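Local atomic coordinates of solute-binding periplasmic protein of iron/siderophore ABC transporter (Yersinia pestis, PDB entry 6B2Y), a protein that probably binds a chelated iron or other transition-metal complex in the periplasm and delivers it to an ABC transporter for uptake. Residues Gln85-Phe88 against Arg89-Pro93; Ser319-Thr323 against Gly324-Ala328; Val340-Ile343 against Gln344-Lys348; Trp349-Pro352 against Glu353-Ala356. All coordinates share one frame; numbering follows the deposited sequence.

Contact 1: residues Gln85-Phe88 against Arg89-Pro93; sequences QGDF and RKLDP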
loop_
_atom_site.group_PDB
_atom_site.type_symbol
_atom_site.label_atom_id
_atom_site.label_comp_id
_atom_site.label_asym_id
_atom_site.label_seq_id
_atom_site.Cartn_x
_atom_site.Cartn_y
_atom_site.Cartn_z
ATOM N N GLN A 85 5.120 -11.380 -10.298
ATOM C CA GLN A 85 3.951 -10.928 -11.032
ATOM C C GLN A 85 4.137 -9.474 -11.473
ATOM O O GLN A 85 4.881 -8.706 -10.863
ATOM C CB GLN A 85 2.719 -11.096 -10.143
ATOM C CG GLN A 85 1.386 -10.919 -10.824
ATOM C CD GLN A 85 0.922 -9.493 -10.731
ATOM O OE1 GLN A 85 1.477 -8.698 -9.954
ATOM N NE2 GLN A 85 -0.070 -9.138 -11.542
ATOM N N GLY A 86 3.447 -9.097 -12.552
ATOM C CA GLY A 86 3.780 -7.869 -13.265
ATOM C C GLY A 86 3.370 -6.572 -12.591
ATOM O O GLY A 86 3.717 -5.505 -13.110
ATOM N N ASP A 87 2.658 -6.621 -11.460
ATOM C CA ASP A 87 2.111 -5.390 -10.891
ATOM C C ASP A 87 3.188 -4.393 -10.470
ATOM O O ASP A 87 2.942 -3.183 -10.468
ATOM C CB ASP A 87 1.233 -5.699 -9.677
ATOM C CG ASP A 87 -0.141 -6.221 -10.050
ATOM O OD1 ASP A 87 -0.458 -6.318 -11.259
ATOM O OD2 ASP A 87 -0.904 -6.547 -9.119
ATOM N N PHE A 88 4.354 -4.863 -10.030
ATOM C CA PHE A 88 5.347 -3.909 -9.555
ATOM C C PHE A 88 5.895 -3.078 -10.712
ATOM O O PHE A 88 5.901 -1.841 -10.661
ATOM C CB PHE A 88 6.481 -4.631 -8.826
ATOM C CG PHE A 88 7.576 -3.711 -8.350
ATOM C CD1 PHE A 88 7.293 -2.659 -7.492
ATOM C CD2 PHE A 88 8.897 -3.917 -8.746
ATOM C CE1 PHE A 88 8.293 -1.811 -7.046
ATOM C CE2 PHE A 88 9.899 -3.075 -8.312
ATOM C CZ PHE A 88 9.603 -2.021 -7.461
ATOM N N ARG A 89 6.349 -3.739 -11.774
ATOM C CA ARG A 89 6.904 -2.973 -12.893
ATOM C C ARG A 89 5.827 -2.173 -13.621
ATOM O O ARG A 89 6.062 -1.027 -14.027
ATOM C CB ARG A 89 7.614 -3.896 -13.879
ATOM C CG ARG A 89 8.369 -3.117 -14.959
ATOM C CD ARG A 89 8.928 -4.046 -16.009
ATOM N NE ARG A 89 7.938 -4.431 -17.007
ATOM C CZ ARG A 89 8.029 -5.519 -17.766
ATOM N NH1 ARG A 89 9.061 -6.349 -17.623
ATOM N NH2 ARG A 89 7.083 -5.789 -18.658
ATOM N N LYS A 90 4.645 -2.759 -13.796
ATOM C CA LYS A 90 3.625 -2.159 -14.649
ATOM C C LYS A 90 2.790 -1.108 -13.923
ATOM O O LYS A 90 2.425 -0.080 -14.516
ATOM C CB LYS A 90 2.721 -3.252 -15.205
ATOM C CG LYS A 90 1.842 -2.744 -16.330
ATOM C CD LYS A 90 0.461 -3.382 -16.298
ATOM C CE LYS A 90 -0.403 -2.835 -17.431
ATOM N NZ LYS A 90 -0.435 -3.739 -18.610
ATOM N N LEU A 91 2.479 -1.335 -12.646
ATOM C CA LEU A 91 1.629 -0.413 -11.907
ATOM C C LEU A 91 2.406 0.499 -10.971
ATOM O O LEU A 91 1.846 1.493 -10.494
ATOM C CB LEU A 91 0.561 -1.187 -11.123
ATOM C CG LEU A 91 -0.426 -1.966 -11.998
ATOM C CD1 LEU A 91 -1.549 -2.562 -11.161
ATOM C CD2 LEU A 91 -0.991 -1.083 -13.113
ATOM N N ASP A 92 3.678 0.217 -10.712
ATOM C CA ASP A 92 4.550 1.136 -9.981
ATOM C C ASP A 92 5.853 1.356 -10.746
ATOM O O ASP A 92 6.943 1.119 -10.218
ATOM C CB ASP A 92 4.837 0.616 -8.571
ATOM C CG ASP A 92 5.409 1.692 -7.666
ATOM O OD1 ASP A 92 5.586 2.832 -8.149
ATOM O OD2 ASP A 92 5.669 1.409 -6.469
ATOM N N PRO A 93 5.774 1.857 -11.987
ATOM C CA PRO A 93 7.008 2.106 -12.759
ATOM C C PRO A 93 7.980 3.070 -12.103
ATOM O O PRO A 93 9.196 2.969 -12.341
ATOM C CB PRO A 93 6.477 2.683 -14.081
ATOM C CG PRO A 93 5.118 3.238 -13.735
ATOM C CD PRO A 93 4.572 2.255 -12.742
HETATM O O HOH W 1 6.927 -6.642 -11.525
#
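Asp87 and Leu91, one helical turn apart, lie side by side and point the same way, the methyl CD1 of Leu91 resting 3.9 Å from carboxylate oxygen OD1 of Asp87. Both side chains have CG opposite the carbonyl carbon (chi1 -78° for Asp87), which keeps them running alongside each other. The Asp87 carboxylate has two further partners: OD2 forms a salt bridge with Arg64, and OD1 accepts from Gln85 NE2 at 2.9 Å, a donor that stands above the carboxylate plane although the bond lies in the plane of the Gln85 amide. The other end of that amide turns back on the chain, Gln85 OE1 taking the N-H of Asp87 at 2.8 Å as a cap on the first turn. Strand 81-85 of the parallel sheet thus passes almost directly into the short helix 87-91, a strand-turn-helix junction in the periplasmic binding protein fold. Lys90 N bonds Gly86 O at 3.0 Å, and one water links Gln85 O to Arg89 N. Two residues on, Asp92 N donates to Phe88 O at 3.0 Å as the helix ends. With CG trans to its own N (chi1 178°), the Phe88 ring crosses the Asp92 side chain, ring and carboxylate planes 85° apart and CE1 4.2 Å from OD2. Asp92 is the N-cap of helix 93-102, its side chain capping a backbone N there, while OD2 also bonds the hydroxyls of Tyr67 and Thr95. Arg89 and Lys90 lead away to Ser119 OG and Thr115 O.

Contact 2: residues Ser319-Thr323 against Gly324-Ala328; sequences SAVNT and GHSYA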
loop_
_atom_site.group_PDB
_atom_site.type_symbol
_atom_site.label_atom_id
_atom_site.label_comp_id
_atom_site.label_asym_id
_atom_site.label_seq_id
_atom_site.Cartn_x
_atom_site.Cartn_y
_atom_site.Cartn_z
ATOM N N SER A 319 -18.372 20.698 0.025
ATOM C CA SER A 319 -17.774 21.705 0.890
ATOM C C SER A 319 -16.334 21.354 1.247
ATOM O O SER A 319 -15.500 22.250 1.410
ATOM C CB SER A 319 -18.606 21.884 2.157
ATOM O OG SER A 319 -19.922 22.292 1.851
ATOM N N ALA A 320 -16.022 20.062 1.390
ATOM C CA ALA A 320 -14.643 19.681 1.680
ATOM C C ALA A 320 -13.701 20.120 0.571
ATOM O O ALA A 320 -12.549 20.478 0.838
ATOM C CB ALA A 320 -14.538 18.164 1.886
ATOM N N VAL A 321 -14.183 20.116 -0.668
ATOM C CA VAL A 321 -13.348 20.484 -1.807
ATOM C C VAL A 321 -13.097 21.991 -1.833
ATOM O O VAL A 321 -11.998 22.444 -2.175
ATOM C CB VAL A 321 -14.008 19.983 -3.107
ATOM C CG1 VAL A 321 -13.464 20.732 -4.325
ATOM C CG2 VAL A 321 -13.806 18.473 -3.250
ATOM N N ASN A 322 -14.089 22.786 -1.439
ATOM C CA ASN A 322 -14.062 24.232 -1.629
ATOM C C ASN A 322 -13.638 25.007 -0.391
ATOM O O ASN A 322 -13.415 26.218 -0.486
ATOM C CB ASN A 322 -15.444 24.712 -2.080
ATOM C CG ASN A 322 -15.819 24.187 -3.448
ATOM O OD1 ASN A 322 -15.059 24.339 -4.412
ATOM N ND2 ASN A 322 -16.995 23.571 -3.551
ATOM N N THR A 323 -13.508 24.352 0.759
ATOM C CA THR A 323 -13.183 25.037 2.001
ATOM C C THR A 323 -11.802 24.672 2.534
ATOM O O THR A 323 -11.488 24.989 3.689
ATOM C CB THR A 323 -14.253 24.747 3.057
ATOM O OG1 THR A 323 -14.425 23.330 3.187
ATOM C CG2 THR A 323 -15.576 25.367 2.647
ATOM N N GLY A 324 -10.969 24.022 1.729
ATOM C CA GLY A 324 -9.615 23.720 2.160
ATOM C C GLY A 324 -9.487 22.483 3.021
ATOM O O GLY A 324 -8.738 22.491 4.011
ATOM N N HIS A 325 -10.203 21.416 2.677
ATOM C CA HIS A 325 -10.107 20.150 3.396
ATOM C C HIS A 325 -10.017 18.995 2.400
ATOM O O HIS A 325 -10.742 18.003 2.491
ATOM C CB HIS A 325 -11.293 19.972 4.345
ATOM C CG HIS A 325 -11.411 21.061 5.365
ATOM N ND1 HIS A 325 -10.654 21.090 6.515
ATOM C CD2 HIS A 325 -12.179 22.178 5.391
ATOM C CE1 HIS A 325 -10.957 22.170 7.214
ATOM N NE2 HIS A 325 -11.881 22.847 6.554
ATOM N N SER A 326 -9.105 19.115 1.432
ATOM C CA SER A 326 -8.915 18.091 0.408
ATOM C C SER A 326 -7.444 17.708 0.332
ATOM O O SER A 326 -6.559 18.568 0.450
ATOM C CB SER A 326 -9.417 18.575 -0.961
ATOM O OG SER A 326 -10.841 18.581 -1.015
ATOM N N TYR A 327 -7.188 16.408 0.148
ATOM C CA TYR A 327 -5.842 15.846 0.231
ATOM C C TYR A 327 -5.729 14.676 -0.737
ATOM O O TYR A 327 -6.735 14.129 -1.186
ATOM C CB TYR A 327 -5.514 15.374 1.669
ATOM C CG TYR A 327 -5.902 16.395 2.721
ATOM C CD1 TYR A 327 -4.966 17.293 3.207
ATOM C CD2 TYR A 327 -7.212 16.467 3.215
ATOM C CE1 TYR A 327 -5.308 18.236 4.154
ATOM C CE2 TYR A 327 -7.571 17.427 4.162
ATOM C CZ TYR A 327 -6.607 18.303 4.627
ATOM O OH TYR A 327 -6.927 19.262 5.571
ATOM N N ALA A 328 -4.488 14.286 -1.046
ATOM C CA ALA A 328 -4.251 13.083 -1.832
ATOM C C ALA A 328 -3.179 12.222 -1.177
ATOM O O ALA A 328 -2.225 12.729 -0.578
ATOM C CB ALA A 328 -3.840 13.394 -3.284
#
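The imidazole of His325 meets Thr323 at its edge: OG1 of Thr323 lies in the ring plane, 3.4 Å from His325 CD2, and the carbonyl oxygen of Thr323 is equally near that carbon. The two side chains slant past one another, with Thr323 OG1 set between its backbone N and carbonyl carbon (chi1 53°), turned back toward the last helical turn. This is a helix-loop-strand connection, in which the short helix 319-322 ends and the chain turns through Thr323 and Gly324 into strand 326-330 of the mixed sheet. Gly324 adopts positive phi (82°), where a CB would clash with Thr323 O, so the sharp exit suits a residue without a side chain. Ala320 CB packs 3.8 Å from His325 O and also touches Tyr276 of the adjacent strand 275-280. Ser326 OG lies against Val321, 3.2 Å from its CA and 3.7 Å from its CG2, while Val321 leans on Leu310 of helix 299-310. Two donors from the returning chain grip the carbonyl of Ala320. His325 N approaches in the carbonyl plane at 3.1 Å. Ser326, its OG anti to the carbonyl carbon (chi1 -74°), brings the hydroxyl in from above that plane, and OG donates to Ala320 O at 3.2 Å.

Contact 3: residues Val340-Ile343 against Gln344-Lys348; sequences VLAI and QSFAK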
loop_
_atom_site.group_PDB
_atom_site.type_symbol
_atom_site.label_atom_id
_atom_site.label_comp_id
_atom_site.label_asym_id
_atom_site.label_seq_id
_atom_site.Cartn_x
_atom_site.Cartn_y
_atom_site.Cartn_z
ATOM N N VAL A 340 2.081 2.826 7.467
ATOM C CA VAL A 340 2.149 3.726 8.619
ATOM C C VAL A 340 2.333 5.168 8.152
ATOM O O VAL A 340 1.902 6.113 8.830
ATOM C CB VAL A 340 3.256 3.283 9.602
ATOM C CG1 VAL A 340 4.616 3.185 8.926
ATOM C CG2 VAL A 340 3.323 4.217 10.843
ATOM N N LEU A 341 2.953 5.370 6.983
ATOM C CA LEU A 341 3.092 6.734 6.484
ATOM C C LEU A 341 1.750 7.337 6.110
ATOM O O LEU A 341 1.551 8.551 6.248
ATOM C CB LEU A 341 4.039 6.764 5.286
ATOM C CG LEU A 341 5.441 6.265 5.628
ATOM C CD1 LEU A 341 6.246 5.993 4.359
ATOM C CD2 LEU A 341 6.157 7.254 6.515
ATOM N N ALA A 342 0.808 6.519 5.638
ATOM C CA ALA A 342 -0.527 7.040 5.375
ATOM C C ALA A 342 -1.278 7.311 6.673
ATOM O O ALA A 342 -2.012 8.303 6.783
ATOM C CB ALA A 342 -1.312 6.062 4.498
ATOM N N ILE A 343 -1.120 6.437 7.669
ATOM C CA ILE A 343 -1.797 6.667 8.944
ATOM C C ILE A 343 -1.364 7.992 9.552
ATOM O O ILE A 343 -2.201 8.786 10.020
ATOM C CB ILE A 343 -1.535 5.497 9.900
ATOM C CG1 ILE A 343 -2.185 4.218 9.358
ATOM C CG2 ILE A 343 -2.045 5.825 11.290
ATOM C CD1 ILE A 343 -1.636 2.970 10.075
ATOM N N GLN A 344 -0.060 8.268 9.521
ATOM C CA GLN A 344 0.462 9.509 10.089
ATOM C C GLN A 344 0.015 10.714 9.274
ATOM O O GLN A 344 -0.334 11.760 9.843
ATOM C CB GLN A 344 1.988 9.460 10.173
ATOM C CG GLN A 344 2.535 8.539 11.249
ATOM C CD GLN A 344 4.033 8.691 11.410
ATOM O OE1 GLN A 344 4.697 9.336 10.589
ATOM N NE2 GLN A 344 4.572 8.107 12.451
ATOM N N SER A 345 0.020 10.595 7.942
ATOM C CA SER A 345 -0.423 11.708 7.103
ATOM C C SER A 345 -1.900 12.016 7.331
ATOM O O SER A 345 -2.283 13.187 7.451
ATOM C CB SER A 345 -0.170 11.398 5.625
ATOM O OG SER A 345 1.210 11.486 5.324
ATOM N N PHE A 346 -2.745 10.980 7.401
ATOM C CA PHE A 346 -4.161 11.201 7.697
ATOM C C PHE A 346 -4.331 11.949 9.012
ATOM O O PHE A 346 -5.085 12.929 9.093
ATOM C CB PHE A 346 -4.923 9.875 7.771
ATOM C CG PHE A 346 -5.154 9.217 6.443
ATOM C CD1 PHE A 346 -4.456 9.636 5.307
ATOM C CD2 PHE A 346 -6.043 8.166 6.328
ATOM C CE1 PHE A 346 -4.663 9.017 4.092
ATOM C CE2 PHE A 346 -6.250 7.532 5.121
ATOM C CZ PHE A 346 -5.556 7.977 3.981
ATOM N N ALA A 347 -3.659 11.478 10.061
ATOM C CA ALA A 347 -3.821 12.071 11.387
ATOM C C ALA A 347 -3.411 13.538 11.387
ATOM O O ALA A 347 -4.102 14.388 11.967
ATOM C CB ALA A 347 -2.994 11.298 12.406
ATOM N N LYS A 348 -2.287 13.848 10.749
ATOM C CA LYS A 348 -1.810 15.228 10.709
ATOM C C LYS A 348 -2.771 16.125 9.938
ATOM O O LYS A 348 -2.936 17.304 10.280
ATOM C CB LYS A 348 -0.406 15.274 10.105
ATOM C CG LYS A 348 0.366 16.565 10.372
ATOM C CD LYS A 348 1.720 16.540 9.698
ATOM C CE LYS A 348 2.417 17.886 9.806
ATOM N NZ LYS A 348 2.947 18.134 11.175
#
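Residues Val340 to Lys348 follow a regular alpha helix, with successive i to i+4 bonds such as Phe346 N to Ala342 O, 2.8 Å and nearly straight at 171°. Ser345 turns its hydroxyl back to the preceding turn: with OG opposite its carbonyl carbon (chi1 -73°), OG donates to Leu341 O at 3.1 Å, while Ser345 N reaches that oxygen from the opposite face of the carbonyl plane. Two donors from one residue therefore hold a single acceptor, and the buried hydroxyl is satisfied within the helix. The Phe346 ring lies back over the preceding turn, CD1 3.2 Å from Ala342 O and CE1 4.5 Å from Ala342 CB, with the carbonyl carbon of Ala342 over one of its faces. Helix 340-350 follows strand 326-330 and is packed in the interior of this periplasmic binding protein, between helices 186-207, 239-245 and 360-371. Phe346 and Ile343 touch Phe242 of helix 239-245, whereas Val340 touches Tyr196 and Val200 of helix 186-207. Gln344 stays extended beyond CG, and its CG passes 3.5 Å from Val340 O. At its tip, OE1 bonds Thr363 OG1 and NE2 donates to Asn199 O, tying this helix to two others through one buried amide.

Contact 4: residues Trp349-Pro352 against Glu353-Ala356; sequences WFYP and EQFA
Tyr351 and Gln354 lie alongside each other and point the same way, NE2 of the amide approaching ring atom CD1 of Tyr351 to 3.5 Å with the two planes 73° apart. Gln354 CG lies 3.9 Å from Tyr351 CB, and the chain, extended beyond CG, carries NE2 along the ring. On the apolar side, Phe355 brings its ring to that same CB, with CD2 at 3.9 Å. Tyr351 CB is thus shared by an amide chain and an aromatic ring, while the phenol ring itself leads away from the turn. The Phe355 ring presents its edge to the carbonyl of Tyr351, its CD2 3.4 Å from Tyr351 O, near the ring plane; CG held opposite the carbonyl carbon (chi1 -69°) turns it that way. Among the polar contacts, Phe355 N donates to Tyr351 O at 3.2 Å, with a further weak bond to Pro352 O at 3.4 Å. Glu353 to Ala356 form a type I beta turn, closed by a weak bond from Ala356 N to Glu353 O. Tyr351, the first residue to leave the helical conformation, ends helix 340-350, and Pro352 follows it into the loop. Tyr351 OH bonds Gly247 O, which fixes the far end of the phenol. Phe355 and Gln354 rest on Ile206 of helix 186-207, Phe350 packs on Ile275 and Ile277 of strand 275-280, and Trp349 stacks on Tyr327 and lies against Trp381 and Glu383 of strand 381-383, so the helix end is set between the long helix and the mixed sheet before the chain turns to helix 360-371.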
loop_
_atom_site.group_PDB
_atom_site.type_symbol
_atom_site.label_atom_id
_atom_site.label_comp_id
_atom_site.label_asym_id
_atom_site.label_seq_id
_atom_site.Cartn_x
_atom_site.Cartn_y
_atom_site.Cartn_z
ATOM N N TRP A 349 -3.392 15.604 8.871
ATOM C CA TRP A 349 -4.421 16.372 8.176
ATOM C C TRP A 349 -5.649 16.581 9.053
ATOM O O TRP A 349 -6.216 17.681 9.078
ATOM C CB TRP A 349 -4.842 15.679 6.886
ATOM C CG TRP A 349 -3.769 15.554 5.862
ATOM C CD1 TRP A 349 -2.681 16.363 5.699
ATOM C CD2 TRP A 349 -3.690 14.556 4.833
ATOM N NE1 TRP A 349 -1.920 15.922 4.632
ATOM C CE2 TRP A 349 -2.526 14.823 4.080
ATOM C CE3 TRP A 349 -4.491 13.467 4.478
ATOM C CZ2 TRP A 349 -2.141 14.032 3.001
ATOM C CZ3 TRP A 349 -4.112 12.687 3.401
ATOM C CH2 TRP A 349 -2.949 12.974 2.674
ATOM N N PHE A 350 -6.077 15.532 9.778
ATOM C CA PHE A 350 -7.326 15.606 10.528
ATOM C C PHE A 350 -7.191 16.534 11.722
ATOM O O PHE A 350 -8.150 17.218 12.095
ATOM C CB PHE A 350 -7.760 14.219 11.036
ATOM C CG PHE A 350 -8.029 13.194 9.952
ATOM C CD1 PHE A 350 -8.063 13.539 8.603
ATOM C CD2 PHE A 350 -8.249 11.862 10.302
ATOM C CE1 PHE A 350 -8.299 12.580 7.627
ATOM C CE2 PHE A 350 -8.497 10.896 9.335
ATOM C CZ PHE A 350 -8.513 11.254 7.992
ATOM N N TYR A 351 -6.034 16.521 12.376
ATOM C CA TYR A 351 -5.799 17.293 13.598
ATOM C C TYR A 351 -4.464 18.009 13.469
ATOM O O TYR A 351 -3.472 17.621 14.097
ATOM C CB TYR A 351 -5.837 16.380 14.826
ATOM C CG TYR A 351 -7.120 15.585 14.944
ATOM C CD1 TYR A 351 -8.261 16.143 15.514
ATOM C CD2 TYR A 351 -7.196 14.269 14.494
ATOM C CE1 TYR A 351 -9.432 15.432 15.615
ATOM C CE2 TYR A 351 -8.374 13.541 14.601
ATOM C CZ TYR A 351 -9.489 14.123 15.181
ATOM O OH TYR A 351 -10.672 13.426 15.299
ATOM N N PRO A 352 -4.409 19.066 12.647
ATOM C CA PRO A 352 -3.118 19.735 12.399
ATOM C C PRO A 352 -2.464 20.268 13.660
ATOM O O PRO A 352 -1.248 20.135 13.834
ATOM C CB PRO A 352 -3.490 20.877 11.439
ATOM C CG PRO A 352 -4.854 20.556 10.922
ATOM C CD PRO A 352 -5.531 19.730 11.971
ATOM N N GLU A 353 -3.255 20.865 14.551
ATOM C CA GLU A 353 -2.717 21.440 15.778
ATOM C C GLU A 353 -2.067 20.375 16.653
ATOM O O GLU A 353 -0.925 20.530 17.102
ATOM C CB GLU A 353 -3.842 22.156 16.532
ATOM C CG GLU A 353 -3.513 22.518 17.967
ATOM C CD GLU A 353 -3.818 23.967 18.285
ATOM O OE1 GLU A 353 -3.109 24.549 19.132
ATOM O OE2 GLU A 353 -4.770 24.522 17.689
ATOM N N GLN A 354 -2.776 19.271 16.890
ATOM C CA GLN A 354 -2.292 18.241 17.800
ATOM C C GLN A 354 -1.107 17.470 17.239
ATOM O O GLN A 354 -0.352 16.870 18.013
ATOM C CB GLN A 354 -3.450 17.303 18.134
ATOM C CG GLN A 354 -4.781 18.049 18.182
ATOM C CD GLN A 354 -5.859 17.295 18.928
ATOM O OE1 GLN A 354 -5.578 16.552 19.877
ATOM N NE2 GLN A 354 -7.108 17.483 18.507
ATOM N N PHE A 355 -0.904 17.492 15.924
ATOM C CA PHE A 355 0.192 16.773 15.287
ATOM C C PHE A 355 1.173 17.735 14.624
ATOM O O PHE A 355 1.749 17.438 13.575
ATOM C CB PHE A 355 -0.339 15.758 14.278
ATOM C CG PHE A 355 -1.054 14.588 14.918
ATOM C CD1 PHE A 355 -0.344 13.619 15.610
ATOM C CD2 PHE A 355 -2.429 14.469 14.821
ATOM C CE1 PHE A 355 -0.996 12.554 16.201
ATOM C CE2 PHE A 355 -3.090 13.408 15.401
ATOM C CZ PHE A 355 -2.371 12.451 16.093
ATOM N N ALA A 356 1.393 18.903 15.238
ATOM C CA ALA A 356 2.372 19.840 14.692
ATOM C C ALA A 356 3.794 19.296 14.796
ATOM O O ALA A 356 4.627 19.562 13.925
ATOM C CB ALA A 356 2.257 21.189 15.404
#

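How the contacts relate
Contacts 1, 2 and 4 are partly buried, and contact 3 is wholly buried. Contacts 3 and 4 share helix 340-350, contact 4 lying where the helix ends and the chain turns, and Lys348 NZ probably hydrogen-bonds Phe355 O at 2.8 Å. Contact 2 leads into strand 326-330, which precedes that helix, and touches contact 4 where Ala328 O lies 3.3 Å from Trp349 CH2. Contact 1 stands apart beside the parallel sheet, across the chain's centre from contact 3. Its chemistry is that of carboxylates, a salt bridge and helix caps; contact 2 relies on a doubly held carbonyl, contact 3 on helical bonds, apolar packing and a buried amide, contact 4 on aromatic contacts around a turn.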